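Local coordinates for protein putative transcriptional regulator (TetR/AcrR family) (Acinetobacter sp., PDB 3KNW) that probably binds DNA through a helix-turn-helix motif and so regulates transcription as a member of the TetR/AcrR family, at the interface of chains A and B. Sequence-based numbering; all coordinates share one arbitrary frame. Chains: chain A/B, Putative transcriptional regulator (TetR/AcrR family).

Helix 162-183 takes part in all three contacts. Contact 1 sets it in chain A against helix 187-200 of chain B; contacts 2 and 3 use its C-terminal part against the partner's helix 126-153, and contact 3 adds the partner's helices 113-118 and 162-183. The C-alpha centres lie about 15 Å apart for contacts 1 and 2, about 20 Å for contacts 1 and 3, and about 22 Å for contacts 2 and 3. Contacts 2 and 3 partly mirror each other through the two-fold. The pattern agrees with the four-helix dimer interface typical of TetR-family proteins, although the structure alone does not prove the oligomer.

Contact 1: the interface of chains A and B. Residues chain A 164, 167, 171; chain B 188, 191-192, 195.
B:Gln191 reaches across to helix 162-183 of chain A and lies between A:Val164 and A:Gln167 in this helix-on-helix patch of the two-fold interface. Van der Waals contact carries the patch. With CG anti to the backbone N (chi1 -175°) and a bend at the next bond, B:Gln191 turns its amide toward A:Val164, whose CG1 methyl sits 3.6 Å from OE1. The two glutamines cross at about a right angle, their amide planes 71° apart, and A:Gln167 puts its amide oxygen on the methylenes of B:Gln191 rather than on its amide, OE1 lying 3.5 Å from CB. Further along, the extended A:Gln171 brings NE2 to 3.8 Å from the CB methyl of B:Ala192. Its OE1 makes an unfavourable, unbonded approach of 3.4 Å to the carbonyl O of B:Pro188; the two ends of this amide may be exchanged.

Hydrogen bonding works within chain B and steadies the bent glutamine. The hydroxyl OG of B:Ser195, one turn on in helix 187-200, approaches the backbone O of B:Gln191 from above the carbonyl plane. Its hydrogen must be shared or alternate between that O and the side-chain OE1 of B:Gln191, which OG meets in the amide plane, on a lone pair, at 3.0 Å.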
# COMPACT_ATOMS: atom_id res chain seq x y z
N VAL A 164 6.79 8.18 16.71
CA VAL A 164 5.46 7.61 16.51
C VAL A 164 4.75 8.42 15.44
O VAL A 164 4.14 7.89 14.52
CB VAL A 164 4.66 7.55 17.88
CG1 VAL A 164 3.21 7.16 17.70
CG2 VAL A 164 5.33 6.58 18.81
N GLN A 167 5.58 7.79 11.79
CA GLN A 167 5.10 6.50 11.29
C GLN A 167 3.60 6.55 10.97
O GLN A 167 3.15 6.03 9.94
CB GLN A 167 5.31 5.38 12.32
CG GLN A 167 6.75 4.84 12.44
CD GLN A 167 6.88 3.82 13.56
OE1 GLN A 167 6.52 2.61 13.41
NE2 GLN A 167 7.39 4.28 14.69
N GLN A 171 2.42 6.00 7.35
CA GLN A 171 1.59 4.84 7.11
C GLN A 171 0.27 5.25 6.50
O GLN A 171 -0.15 4.63 5.57
CB GLN A 171 1.33 4.09 8.39
CG GLN A 171 2.50 3.22 8.78
CD GLN A 171 2.38 2.62 10.15
OE1 GLN A 171 3.33 2.11 10.69
NE2 GLN A 171 1.21 2.69 10.70
N PRO B 188 5.65 -2.46 11.95
CA PRO B 188 4.67 -1.38 11.59
C PRO B 188 3.26 -1.59 12.09
O PRO B 188 2.63 -0.66 12.58
CB PRO B 188 4.64 -1.44 10.10
CG PRO B 188 6.06 -1.85 9.70
CD PRO B 188 6.55 -2.77 10.85
N GLN B 191 3.20 -1.11 15.76
CA GLN B 191 3.01 0.35 16.06
C GLN B 191 1.57 0.81 15.72
O GLN B 191 0.92 1.55 16.48
CB GLN B 191 4.03 1.23 15.39
CG GLN B 191 3.90 2.68 15.79
CD GLN B 191 3.94 2.92 17.30
OE1 GLN B 191 3.07 3.58 17.88
NE2 GLN B 191 4.96 2.41 17.92
N ALA B 192 1.02 0.31 14.63
CA ALA B 192 -0.33 0.80 14.32
C ALA B 192 -1.33 0.43 15.42
O ALA B 192 -2.20 1.22 15.63
CB ALA B 192 -0.81 0.34 12.95
N SER B 195 -0.80 2.99 18.22
CA SER B 195 -1.30 4.32 17.87
C SER B 195 -2.82 4.36 17.90
O SER B 195 -3.38 5.36 18.26
CB SER B 195 -0.78 4.71 16.53
OG SER B 195 0.65 4.74 16.57

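Contact 2: the interface of chains A and B. Residues chain A 129, 133, 136-137; chain B 182-183.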
# COMPACT_ATOMS: atom_id res chain seq x y z
N ARG A 129 15.67 -5.45 -1.75
CA ARG A 129 14.77 -5.26 -0.63
C ARG A 129 15.41 -4.48 0.51
O ARG A 129 14.80 -3.59 1.08
CB ARG A 129 14.29 -6.60 -0.10
CG ARG A 129 13.13 -6.44 0.87
CD ARG A 129 12.86 -7.75 1.53
NE ARG A 129 13.84 -8.11 2.56
CZ ARG A 129 14.01 -7.47 3.74
NH1 ARG A 129 14.93 -7.93 4.60
NH2 ARG A 129 13.28 -6.39 4.08
N ASN A 133 14.13 -0.94 1.84
CA ASN A 133 13.88 -0.87 3.28
C ASN A 133 14.59 0.23 3.99
O ASN A 133 14.04 0.84 4.87
CB ASN A 133 14.43 -2.11 3.96
CG ASN A 133 13.38 -3.02 4.36
OD1 ASN A 133 12.54 -3.43 3.52
ND2 ASN A 133 13.38 -3.36 5.65
N VAL A 136 13.29 3.71 3.04
CA VAL A 136 12.04 4.05 3.69
C VAL A 136 12.33 4.36 5.14
O VAL A 136 11.77 5.32 5.68
CB VAL A 136 10.99 2.93 3.59
CG1 VAL A 136 9.85 3.24 4.43
CG2 VAL A 136 10.55 2.77 2.19
N LYS A 137 13.19 3.58 5.77
CA LYS A 137 13.57 3.90 7.18
C LYS A 137 14.21 5.30 7.31
O LYS A 137 13.99 6.00 8.27
CB LYS A 137 14.54 2.87 7.74
CG LYS A 137 14.01 1.48 7.95
CD LYS A 137 13.05 1.36 9.12
CE LYS A 137 13.18 -0.05 9.81
NZ LYS A 137 13.44 -1.21 8.82
N LEU B 182 7.06 -5.56 3.33
CA LEU B 182 8.34 -5.15 2.71
C LEU B 182 9.51 -5.46 3.61
O LEU B 182 10.56 -5.90 3.14
CB LEU B 182 8.31 -3.65 2.51
CG LEU B 182 9.18 -3.17 1.36
CD1 LEU B 182 8.28 -2.31 0.41
CD2 LEU B 182 10.39 -2.39 1.91
N TYR B 183 9.32 -5.15 4.88
CA TYR B 183 10.30 -5.31 5.94
C TYR B 183 10.50 -6.78 6.33
O TYR B 183 11.46 -7.12 7.02
CB TYR B 183 9.79 -4.62 7.21
CG TYR B 183 9.84 -3.11 7.24
CD1 TYR B 183 10.18 -2.37 6.14
CD2 TYR B 183 9.52 -2.42 8.42
CE1 TYR B 183 10.22 -0.96 6.21
CE2 TYR B 183 9.58 -1.05 8.48
CZ TYR B 183 9.90 -0.34 7.38
OH TYR B 183 9.94 1.01 7.43
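B:Tyr183, at the C-terminal end of helix 162-183, lays its ring against helix 126-153 of chain A, and A:Lys137 and A:Asn133 meet the same face of it. The lysine and tyrosine reach toward each other tip to tip. A:Lys137 bends at each bond from CB-CG outward (chi2 -72°), which folds its ammonium NZ back over the middle of the ring, 3.9 Å from the centroid, in a cation-pi contact. The methylenes of A:Lys137 cover the phenol end, with CD 3.6 Å from the B:Tyr183 OH. Just past the tip of the ring, the same OH has CG1 of A:Val136 at 3.7 Å.

Nearer the tyrosine backbone, the amide of A:Asn133 is inclined 57° to the ring plane and directs ND2 at CD1 of B:Tyr183, 3.4 Å away. The amide oxygen OD1 points instead toward B:Leu182, whose side chain runs past the asparagine in the opposite direction. OD1 and the carbonyl O of B:Leu182 are both acceptors at 3.2 Å, so this amide orientation is doubtful.

A firmer polar link comes from A:Arg129. Its chain leaves the backbone extended and then bends at chi3 (75°), swinging the guanidinium toward the C-terminal end of the partner helix. NH2 donates in the carbonyl plane, on a lone pair of the B:Leu182 backbone O, at 2.9 Å.

Contact 3: the interface of chains A and B. Residues chain A 178-179, 182-183; chain B 114, 132-133, 136, 174.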
# COMPACT_ATOMS: atom_id res chain seq x y z
N LEU A 178 -2.54 3.97 -1.85
CA LEU A 178 -3.08 2.68 -2.29
C LEU A 178 -4.60 2.76 -2.67
O LEU A 178 -4.98 2.28 -3.72
CB LEU A 178 -2.89 1.69 -1.15
CG LEU A 178 -2.78 0.22 -1.36
CD1 LEU A 178 -2.12 -0.44 -0.15
CD2 LEU A 178 -4.12 -0.26 -1.50
N LEU A 179 -5.44 3.33 -1.81
CA LEU A 179 -6.88 3.47 -2.09
C LEU A 179 -7.13 4.38 -3.27
O LEU A 179 -7.98 4.10 -4.11
CB LEU A 179 -7.66 4.03 -0.88
CG LEU A 179 -7.84 3.08 0.30
CD1 LEU A 179 -8.82 3.67 1.35
CD2 LEU A 179 -8.34 1.68 -0.15
N LEU A 182 -6.85 2.35 -6.28
CA LEU A 182 -7.99 1.47 -6.38
C LEU A 182 -9.21 2.26 -6.88
O LEU A 182 -9.91 1.77 -7.75
CB LEU A 182 -8.32 0.86 -5.04
CG LEU A 182 -9.40 -0.21 -5.15
CD1 LEU A 182 -8.80 -1.43 -5.95
CD2 LEU A 182 -9.96 -0.64 -3.75
N TYR A 183 -9.44 3.45 -6.32
CA TYR A 183 -10.60 4.32 -6.68
C TYR A 183 -10.31 5.12 -7.95
O TYR A 183 -11.19 5.57 -8.62
CB TYR A 183 -10.87 5.36 -5.61
CG TYR A 183 -11.20 4.87 -4.21
CD1 TYR A 183 -11.33 3.54 -3.92
CD2 TYR A 183 -11.39 5.78 -3.15
CE1 TYR A 183 -11.70 3.12 -2.65
CE2 TYR A 183 -11.75 5.33 -1.87
CZ TYR A 183 -11.89 4.00 -1.66
OH TYR A 183 -12.20 3.50 -0.43
N ILE B 114 -5.43 -6.35 -1.18
CA ILE B 114 -5.65 -4.95 -1.60
C ILE B 114 -4.36 -4.42 -2.27
O ILE B 114 -4.43 -3.77 -3.30
CB ILE B 114 -6.14 -4.03 -0.47
CG1 ILE B 114 -7.52 -4.44 -0.02
CG2 ILE B 114 -6.28 -2.58 -0.94
CD1 ILE B 114 -8.18 -3.38 0.82
N MSE B 132 -14.44 -4.45 -5.79
CA MSE B 132 -13.49 -4.20 -4.71
C MSE B 132 -13.72 -2.84 -4.10
O MSE B 132 -13.66 -2.66 -2.87
CB MSE B 132 -12.06 -4.25 -5.21
CG MSE B 132 -11.58 -5.59 -5.60
SE MSE B 132 -10.11 -5.28 -6.84
CE MSE B 132 -8.94 -4.80 -5.35
N ASN B 133 -13.96 -1.86 -4.97
CA ASN B 133 -14.09 -0.52 -4.47
C ASN B 133 -15.32 -0.41 -3.49
O ASN B 133 -15.23 0.19 -2.41
CB ASN B 133 -14.03 0.44 -5.67
CG ASN B 133 -14.15 1.91 -5.31
OD1 ASN B 133 -13.79 2.78 -6.08
ND2 ASN B 133 -14.71 2.19 -4.15
N VAL B 136 -14.51 -2.19 -0.07
CA VAL B 136 -13.73 -1.36 0.82
C VAL B 136 -14.59 -0.27 1.49
O VAL B 136 -14.47 -0.03 2.67
CB VAL B 136 -12.55 -0.76 0.06
CG1 VAL B 136 -11.88 0.33 0.83
CG2 VAL B 136 -11.53 -1.90 -0.33
N LEU B 174 -3.48 -0.19 6.25
CA LEU B 174 -3.01 -0.60 4.89
C LEU B 174 -1.59 -0.19 4.72
O LEU B 174 -0.78 -0.93 4.23
CB LEU B 174 -3.80 0.07 3.80
CG LEU B 174 -5.24 -0.36 3.59
CD1 LEU B 174 -5.86 0.43 2.42
CD2 LEU B 174 -5.36 -1.87 3.33
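A:Leu182 inserts its two methyls among residues of helix 126-153 of chain B, hiding 51 Å² in this largely apolar part of the chain A-chain B interface. CG lies anti to the backbone N (chi1 -172°), and the branch splits between two partners. CD1 meets the methyl CE of the selenomethionine B:Met132 at 3.4 Å, where a bend at chi3 turns CE toward the leucine. CD2 points tip to tip at CG2 of B:Val136.

B:Asn133 hides 38 Å² and lies alongside the A:Tyr183 ring. Here its CG is anti to the backbone N, and the amide is only 11° from parallel with the ring, much flatter than at the twin site with the chains exchanged. The amide overlaps the CD1-CE1 side of the ring, displaced toward and past the rim, CG lying 3.5 Å from CD1 of A:Tyr183 and ND2 an equal distance from CE1. On the opposite face CB of A:Leu179, from the tyrosine's own helix, lies over the rim.

B:Val136 uses both methyls: besides CG2 on A:Leu182, CG1 sits 3.4 Å from the A:Tyr183 OH and 3.9 Å from CD2 of A:Leu179. That last leucine also crosses B:Leu174 at about a right angle. At the far side A:Leu178 packs tightly on helix 113-118 of chain B, CD2 lying 3.2 Å from CG2 of B:Ile114.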